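Local atomic coordinates of purine nucleoside phosphorylase (Anopheles gambiae, PDB entry 2P4S), a protein that catalyses the phosphate-dependent cleavage of inosine, guanosine and their 2'-deoxy forms into free purine base and pentose-1-phosphate, as part of purine salvage. Residues P110-I115 / R362-I367; E125-V130 / V161-M166; H220-G225 / E309-R314. All coordinates share one frame; numbering follows the deposited sequence.

Contact 1 (P110-I115 / R362-I367)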
# COMPACT_ATOMS: atom_id res chain seq x y z
N PRO A 110 -28.08 -18.22 15.34
CA PRO A 110 -27.32 -17.27 16.17
C PRO A 110 -27.44 -15.86 15.65
O PRO A 110 -27.62 -15.67 14.45
CB PRO A 110 -25.90 -17.74 16.02
CG PRO A 110 -25.83 -18.42 14.70
CD PRO A 110 -27.18 -19.03 14.47
N LYS A 111 -27.33 -14.90 16.56
CA LYS A 111 -27.38 -13.46 16.24
C LYS A 111 -25.99 -12.84 16.31
O LYS A 111 -25.81 -11.68 15.92
CB LYS A 111 -28.32 -12.72 17.22
CG LYS A 111 -29.77 -13.24 17.17
CD LYS A 111 -30.43 -13.01 15.82
CE LYS A 111 -31.68 -13.87 15.72
NZ LYS A 111 -32.77 -13.40 16.66
N VAL A 112 -25.05 -13.62 16.83
CA VAL A 112 -23.70 -13.20 17.06
C VAL A 112 -22.71 -14.13 16.35
O VAL A 112 -22.69 -15.31 16.63
CB VAL A 112 -23.36 -13.14 18.59
CG1 VAL A 112 -21.95 -12.59 18.80
CG2 VAL A 112 -24.41 -12.28 19.37
N GLY A 113 -21.89 -13.58 15.45
CA GLY A 113 -20.70 -14.29 14.91
C GLY A 113 -19.39 -13.95 15.65
O GLY A 113 -19.16 -12.80 16.00
N ILE A 114 -18.53 -14.94 15.87
CA ILE A 114 -17.26 -14.75 16.57
C ILE A 114 -16.12 -15.31 15.69
O ILE A 114 -16.15 -16.49 15.26
CB ILE A 114 -17.23 -15.46 17.95
CG1 ILE A 114 -18.38 -14.98 18.86
CG2 ILE A 114 -15.89 -15.25 18.66
CD1 ILE A 114 -18.64 -15.89 20.12
N ILE A 115 -15.13 -14.48 15.38
CA ILE A 115 -13.90 -15.00 14.72
C ILE A 115 -12.79 -15.15 15.75
O ILE A 115 -12.41 -14.16 16.38
CB ILE A 115 -13.47 -14.10 13.53
CG1 ILE A 115 -14.69 -13.79 12.67
CG2 ILE A 115 -12.37 -14.81 12.69
CD1 ILE A 115 -14.42 -12.87 11.46
N ARG A 362 -19.51 -13.07 28.80
CA ARG A 362 -20.19 -11.88 29.34
C ARG A 362 -20.55 -10.79 28.33
O ARG A 362 -21.62 -10.19 28.46
CB ARG A 362 -19.43 -11.32 30.52
CG ARG A 362 -19.39 -12.32 31.63
CD ARG A 362 -19.03 -11.74 32.94
NE ARG A 362 -18.92 -12.82 33.94
CZ ARG A 362 -19.01 -12.65 35.25
NH1 ARG A 362 -19.19 -11.42 35.75
NH2 ARG A 362 -18.88 -13.69 36.08
N ILE A 363 -19.69 -10.53 27.31
CA ILE A 363 -20.09 -9.64 26.19
C ILE A 363 -21.29 -10.14 25.40
O ILE A 363 -22.20 -9.38 25.10
CB ILE A 363 -18.92 -9.27 25.21
CG1 ILE A 363 -18.12 -8.09 25.79
CG2 ILE A 363 -19.44 -8.76 23.84
CD1 ILE A 363 -16.81 -8.56 26.29
N VAL A 364 -21.28 -11.42 25.04
CA VAL A 364 -22.38 -12.02 24.27
C VAL A 364 -23.68 -11.96 25.11
O VAL A 364 -24.78 -11.66 24.58
CB VAL A 364 -22.01 -13.50 23.88
CG1 VAL A 364 -23.24 -14.26 23.37
CG2 VAL A 364 -20.90 -13.50 22.86
N LYS A 365 -23.54 -12.25 26.41
CA LYS A 365 -24.67 -12.15 27.34
C LYS A 365 -25.25 -10.72 27.37
O LYS A 365 -26.45 -10.55 27.35
CB LYS A 365 -24.26 -12.64 28.72
CG LYS A 365 -25.23 -12.29 29.88
CD LYS A 365 -24.48 -12.45 31.24
CE LYS A 365 -25.47 -12.68 32.41
NZ LYS A 365 -26.05 -11.39 32.89
N HIS A 366 -24.39 -9.71 27.35
CA HIS A 366 -24.85 -8.34 27.26
C HIS A 366 -25.62 -8.01 25.92
O HIS A 366 -26.70 -7.38 25.92
CB HIS A 366 -23.68 -7.37 27.49
CG HIS A 366 -24.08 -5.93 27.48
ND1 HIS A 366 -24.71 -5.33 28.56
CD2 HIS A 366 -23.99 -4.97 26.52
CE1 HIS A 366 -24.96 -4.06 28.26
NE2 HIS A 366 -24.53 -3.83 27.03
N ILE A 367 -25.03 -8.43 24.79
CA ILE A 367 -25.67 -8.27 23.49
C ILE A 367 -27.06 -8.94 23.50
O ILE A 367 -28.04 -8.40 22.98
CB ILE A 367 -24.80 -8.90 22.38
CG1 ILE A 367 -23.50 -8.09 22.21
CG2 ILE A 367 -25.62 -9.08 21.08
CD1 ILE A 367 -22.38 -8.77 21.41
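No ring, amide or other flat group takes part where Val112 and Ile114 meet Val364 and Ile367; methyl groups do all the touching, and no hydrogen bond crosses between the segments. The closest approach is between Val112 CG2 and Ile367 CG2, 3.8 Å apart, with the two branched side chains crossing at a slant. Val112 holds CG1 anti to its backbone N (chi1 -176°), which places its two methyls over different helix residues: CG2 goes to Ile367, while CG1 lies 4.3 Å from Val364 CG2. That same valine methyl is also approached by Ile114, whose extended chi2 of 165° carries CD1 to 4.3 Å from Val364 CG2. A single methyl of the helix is thus shared by two residues on the same face of the strand. The axes of strand 112-115 and helix 362-367 come within 10.7 Å and run nearly antiparallel, at 159°, the familiar layering of a helix over a sheet in an alpha/beta fold. Strand 112-116 lies inside that sheet, with parallel neighbours 161-167 and 195-204. Beta-branched residues suit such a strand and present short, bulky surfaces to the helix. On helix 353-370, Val364 and Ile367 stand about one turn apart and so face the sheet together. Val163 and Ile197 of the adjoining strands also touch Val364, and Leu255 of helix 253-265 packs on Ile367. Beyond its C-terminal end the strand leads toward Ser118, which binds phosphate.

Contact 2 (E125-V130 / V161-M166)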
# COMPACT_ATOMS: atom_id res chain seq x y z
N GLU A 125 -14.42 -24.17 21.89
CA GLU A 125 -14.52 -25.34 22.77
C GLU A 125 -15.41 -25.15 24.01
O GLU A 125 -15.77 -26.10 24.69
CB GLU A 125 -13.12 -25.78 23.22
CG GLU A 125 -12.29 -26.39 22.11
CD GLU A 125 -10.91 -26.75 22.60
OE1 GLU A 125 -10.70 -26.72 23.84
OE2 GLU A 125 -10.03 -27.07 21.76
N GLN A 126 -15.78 -23.92 24.31
CA GLN A 126 -16.61 -23.68 25.47
C GLN A 126 -18.07 -23.66 25.09
O GLN A 126 -18.91 -23.51 25.95
CB GLN A 126 -16.20 -22.37 26.14
CG GLN A 126 -14.77 -22.47 26.56
CD GLN A 126 -14.35 -21.38 27.47
OE1 GLN A 126 -15.17 -20.79 28.19
NE2 GLN A 126 -13.03 -21.09 27.47
N LEU A 127 -18.37 -23.80 23.81
CA LEU A 127 -19.77 -23.89 23.35
C LEU A 127 -20.41 -25.22 23.78
O LEU A 127 -19.72 -26.21 23.96
CB LEU A 127 -19.85 -23.72 21.83
CG LEU A 127 -19.21 -22.47 21.24
CD1 LEU A 127 -19.47 -22.45 19.77
CD2 LEU A 127 -19.77 -21.21 21.87
N THR A 128 -21.74 -25.23 23.95
CA THR A 128 -22.49 -26.45 24.24
C THR A 128 -23.50 -26.74 23.12
O THR A 128 -23.86 -25.81 22.35
CB THR A 128 -23.25 -26.38 25.58
OG1 THR A 128 -24.21 -25.33 25.53
CG2 THR A 128 -22.31 -26.15 26.76
N ASP A 129 -23.95 -28.01 23.02
CA ASP A 129 -24.91 -28.42 21.99
C ASP A 129 -24.45 -28.00 20.60
O ASP A 129 -25.21 -27.32 19.87
CB ASP A 129 -26.23 -27.71 22.22
CG ASP A 129 -27.19 -28.52 23.01
OD1 ASP A 129 -28.06 -29.16 22.34
OD2 ASP A 129 -27.09 -28.48 24.28
N VAL A 130 -23.22 -28.37 20.24
CA VAL A 130 -22.60 -27.86 19.00
C VAL A 130 -22.97 -28.62 17.71
O VAL A 130 -23.12 -29.84 17.72
CB VAL A 130 -21.04 -27.70 19.13
CG1 VAL A 130 -20.70 -27.06 20.45
CG2 VAL A 130 -20.34 -29.03 19.04
N VAL A 161 -26.35 -18.69 25.11
CA VAL A 161 -26.64 -17.82 23.95
C VAL A 161 -26.11 -18.48 22.67
O VAL A 161 -24.93 -18.88 22.62
CB VAL A 161 -26.07 -16.38 24.13
CG1 VAL A 161 -26.44 -15.49 22.95
CG2 VAL A 161 -26.57 -15.77 25.46
N PRO A 162 -26.99 -18.66 21.66
CA PRO A 162 -26.53 -19.20 20.37
C PRO A 162 -25.56 -18.25 19.65
O PRO A 162 -25.87 -17.05 19.38
CB PRO A 162 -27.83 -19.38 19.56
CG PRO A 162 -28.82 -18.51 20.21
CD PRO A 162 -28.44 -18.38 21.65
N VAL A 163 -24.39 -18.82 19.35
CA VAL A 163 -23.33 -18.13 18.58
C VAL A 163 -22.90 -19.01 17.38
O VAL A 163 -23.20 -20.21 17.31
CB VAL A 163 -22.08 -17.72 19.49
CG1 VAL A 163 -22.50 -16.88 20.70
CG2 VAL A 163 -21.32 -18.94 19.99
N MET A 164 -22.24 -18.36 16.43
CA MET A 164 -21.60 -18.98 15.28
C MET A 164 -20.12 -18.58 15.41
O MET A 164 -19.77 -17.41 15.39
CB MET A 164 -22.16 -18.32 14.04
CG MET A 164 -21.83 -19.03 12.79
SD MET A 164 -22.51 -18.06 11.46
CE MET A 164 -23.95 -17.43 12.14
N CYS A 165 -19.25 -19.57 15.52
CA CYS A 165 -17.90 -19.34 15.88
C CYS A 165 -16.88 -19.88 14.84
O CYS A 165 -16.87 -21.09 14.51
CB CYS A 165 -17.74 -19.94 17.26
SG CYS A 165 -16.18 -19.61 17.91
N MET A 166 -16.10 -18.97 14.24
CA MET A 166 -14.96 -19.34 13.41
C MET A 166 -13.79 -19.73 14.26
O MET A 166 -13.08 -18.88 14.81
CB MET A 166 -14.55 -18.23 12.46
CG MET A 166 -15.35 -18.20 11.19
SD MET A 166 -14.83 -16.81 10.17
CE MET A 166 -13.29 -17.38 9.41
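Leu127 meets Val163 and Cys165 without any polar bond between the segments; the backbone is bonded elsewhere, Val163 and Cys165 pairing with Gly156 and Val154 of strand 152-158. Leu127 reaches in from the loop with both methyls. Its CD2 stands only 3.3 Å from Val163 CG2, tighter than ordinary van der Waals contact, so the exact value is doubtful even though the touch is clear. The other methyl, CD1, rests 3.9 Å from Cys165 CB and 4.0 Å from Val163 CG2, which makes that valine methyl the one held by both ends of the fork. Val163 has chi1 at -55°, a torsion that sets CG2 between its backbone N and carbonyl carbon and leaves it turned to the leucine. A leucine suits this place because its fork can straddle two residues of one strand face, and the small cysteine lets CD1 come down close to the strand. Val154 also touches Leu127. Strand 161-167 forms an antiparallel hairpin with 152-158. Helix 353-370 lies on its Val163 side, through Val364, and helix 178-191 on its Met164 side, through Met188 and Ile191: the alpha/beta/alpha layering of the nucleoside phosphorylase fold.

Contact 3 (H220-G225 / E309-R314)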
# COMPACT_ATOMS: atom_id res chain seq x y z
N HIS A 220 -9.06 1.63 14.04
CA HIS A 220 -7.96 1.06 13.30
C HIS A 220 -7.43 2.06 12.24
O HIS A 220 -8.06 3.08 11.94
CB HIS A 220 -8.36 -0.31 12.66
CG HIS A 220 -9.38 -0.21 11.57
ND1 HIS A 220 -10.51 -0.99 11.53
CD2 HIS A 220 -9.45 0.61 10.50
CE1 HIS A 220 -11.22 -0.67 10.45
NE2 HIS A 220 -10.59 0.30 9.81
N ILE A 221 -6.27 1.75 11.69
CA ILE A 221 -5.71 2.49 10.57
C ILE A 221 -5.55 1.41 9.52
O ILE A 221 -4.78 0.45 9.74
CB ILE A 221 -4.32 3.16 10.91
CG1 ILE A 221 -4.49 4.34 11.88
CG2 ILE A 221 -3.68 3.68 9.59
CD1 ILE A 221 -3.20 4.85 12.63
N ASN A 222 -6.29 1.55 8.42
CA ASN A 222 -6.29 0.58 7.37
C ASN A 222 -5.26 0.97 6.29
O ASN A 222 -5.64 1.57 5.31
CB ASN A 222 -7.69 0.38 6.74
CG ASN A 222 -7.69 -0.80 5.78
OD1 ASN A 222 -6.66 -1.51 5.68
ND2 ASN A 222 -8.78 -1.01 5.06
N LEU A 223 -3.99 0.66 6.51
CA LEU A 223 -2.91 0.94 5.56
C LEU A 223 -3.06 0.19 4.21
O LEU A 223 -2.73 0.74 3.15
CB LEU A 223 -1.57 0.59 6.21
CG LEU A 223 -1.11 1.40 7.43
CD1 LEU A 223 0.26 0.90 7.91
CD2 LEU A 223 -1.07 2.90 7.04
N MET A 224 -3.59 -1.03 4.27
CA MET A 224 -3.91 -1.81 3.06
C MET A 224 -4.87 -1.07 2.19
O MET A 224 -4.63 -0.95 0.99
CB MET A 224 -4.48 -3.17 3.41
CG MET A 224 -3.51 -4.01 4.13
SD MET A 224 -4.15 -5.70 4.36
CE MET A 224 -2.62 -6.48 4.84
N GLY A 225 -5.95 -0.58 2.80
CA GLY A 225 -6.98 0.20 2.14
C GLY A 225 -6.52 1.52 1.55
O GLY A 225 -6.94 1.87 0.46
N GLU A 309 -12.36 -7.86 7.79
CA GLU A 309 -13.56 -8.49 8.36
C GLU A 309 -14.55 -7.46 8.97
O GLU A 309 -15.78 -7.52 8.75
CB GLU A 309 -13.13 -9.51 9.45
CG GLU A 309 -12.31 -10.68 8.91
CD GLU A 309 -11.37 -11.28 9.96
OE1 GLU A 309 -11.42 -10.87 11.14
OE2 GLU A 309 -10.57 -12.19 9.62
N ILE A 310 -14.02 -6.56 9.80
CA ILE A 310 -14.78 -5.44 10.35
C ILE A 310 -15.39 -4.54 9.27
O ILE A 310 -16.52 -4.15 9.39
CB ILE A 310 -13.89 -4.61 11.35
CG1 ILE A 310 -13.50 -5.50 12.56
CG2 ILE A 310 -14.64 -3.35 11.81
CD1 ILE A 310 -14.65 -5.74 13.62
N ILE A 311 -14.65 -4.21 8.22
CA ILE A 311 -15.17 -3.35 7.16
C ILE A 311 -16.34 -4.03 6.42
O ILE A 311 -17.36 -3.40 6.08
CB ILE A 311 -14.02 -2.99 6.19
CG1 ILE A 311 -13.09 -1.96 6.83
CG2 ILE A 311 -14.53 -2.45 4.86
CD1 ILE A 311 -11.90 -1.57 5.92
N THR A 312 -16.17 -5.32 6.15
CA THR A 312 -17.26 -6.12 5.57
C THR A 312 -18.49 -6.17 6.50
O THR A 312 -19.61 -6.06 6.04
CB THR A 312 -16.75 -7.54 5.26
OG1 THR A 312 -15.60 -7.43 4.39
CG2 THR A 312 -17.83 -8.37 4.61
N ALA A 313 -18.28 -6.34 7.80
CA ALA A 313 -19.36 -6.35 8.77
C ALA A 313 -20.13 -5.03 8.77
O ALA A 313 -21.35 -5.02 8.75
CB ALA A 313 -18.84 -6.63 10.15
N ARG A 314 -19.41 -3.93 8.76
CA ARG A 314 -20.00 -2.59 8.80
C ARG A 314 -20.78 -2.35 7.54
O ARG A 314 -21.84 -1.79 7.58
CB ARG A 314 -18.90 -1.50 8.96
CG ARG A 314 -18.27 -1.51 10.34
CD ARG A 314 -19.38 -1.52 11.44
NE ARG A 314 -19.94 -0.18 11.59
CZ ARG A 314 -21.16 0.10 12.04
NH1 ARG A 314 -22.00 -0.88 12.38
NH2 ARG A 314 -21.54 1.40 12.11
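His220 begins the contact near the end of strand 214-221: its CE1 approaches Ile311 CG1 at 4.3 Å, meeting the isoleucine obliquely. The histidine can serve both sides: a ring carbon meets the isoleucine while ND1 is hydrogen-bonded to Tyr251 OH, the two ring planes at about 85°. His220 O is hydrogen-bonded to Thr287 OG1 of the second subunit of the trimer. Next but one comes Asn222, the N-cap of the short helix 223-226, whose N is hydrogen-bonded to Glu290 OE2 of that subunit. Its OD1 accepts from Gly225 N at 3.1 Å with an N-H...O angle of 165°, although the donor sits well above the plane of the amide carbonyl. A chi1 of -171° swings the amide away from its own backbone N and out to the helix, where ND2 lies 3.3 Å from Ile311 CD1, the tip of an extended chain that crosses the amide at a slant. Asparagine caps well, and the bond to OD1 helps fix the amide's rotation. Gly225, with no CB, can bring its backbone close against that amide. Helix 307-315 packs against both helix 178-191, through Thr312 and Ala313, and strand 319-329, where Cys320 touches Ile310, Ala313 and Arg314.

How the contacts relate
All three contacts reach one mixed sheet. Contacts 1 and 2 are neighbours, their centres about 10 Å apart: strands 112-116 and 161-167 run side by side, with probable hydrogen bonds from Ile114 N to Met164 O (2.8 Å) and from Met166 N to Ile114 O (2.7 Å). Contact 3 lies about 20 Å from contact 1 and 26 Å from contact 2, centre to centre. Along the chain, contact 1 encloses the others, contact 2 closing before contact 3 opens. Only contact 3 touches other subunits of the trimer. It also meets contact 1, Ile115 CD1 packing on Glu309 OE1 (3.6 Å), so the Glu309 that salt-bridges phosphate-binding Arg169 rests against the first strand.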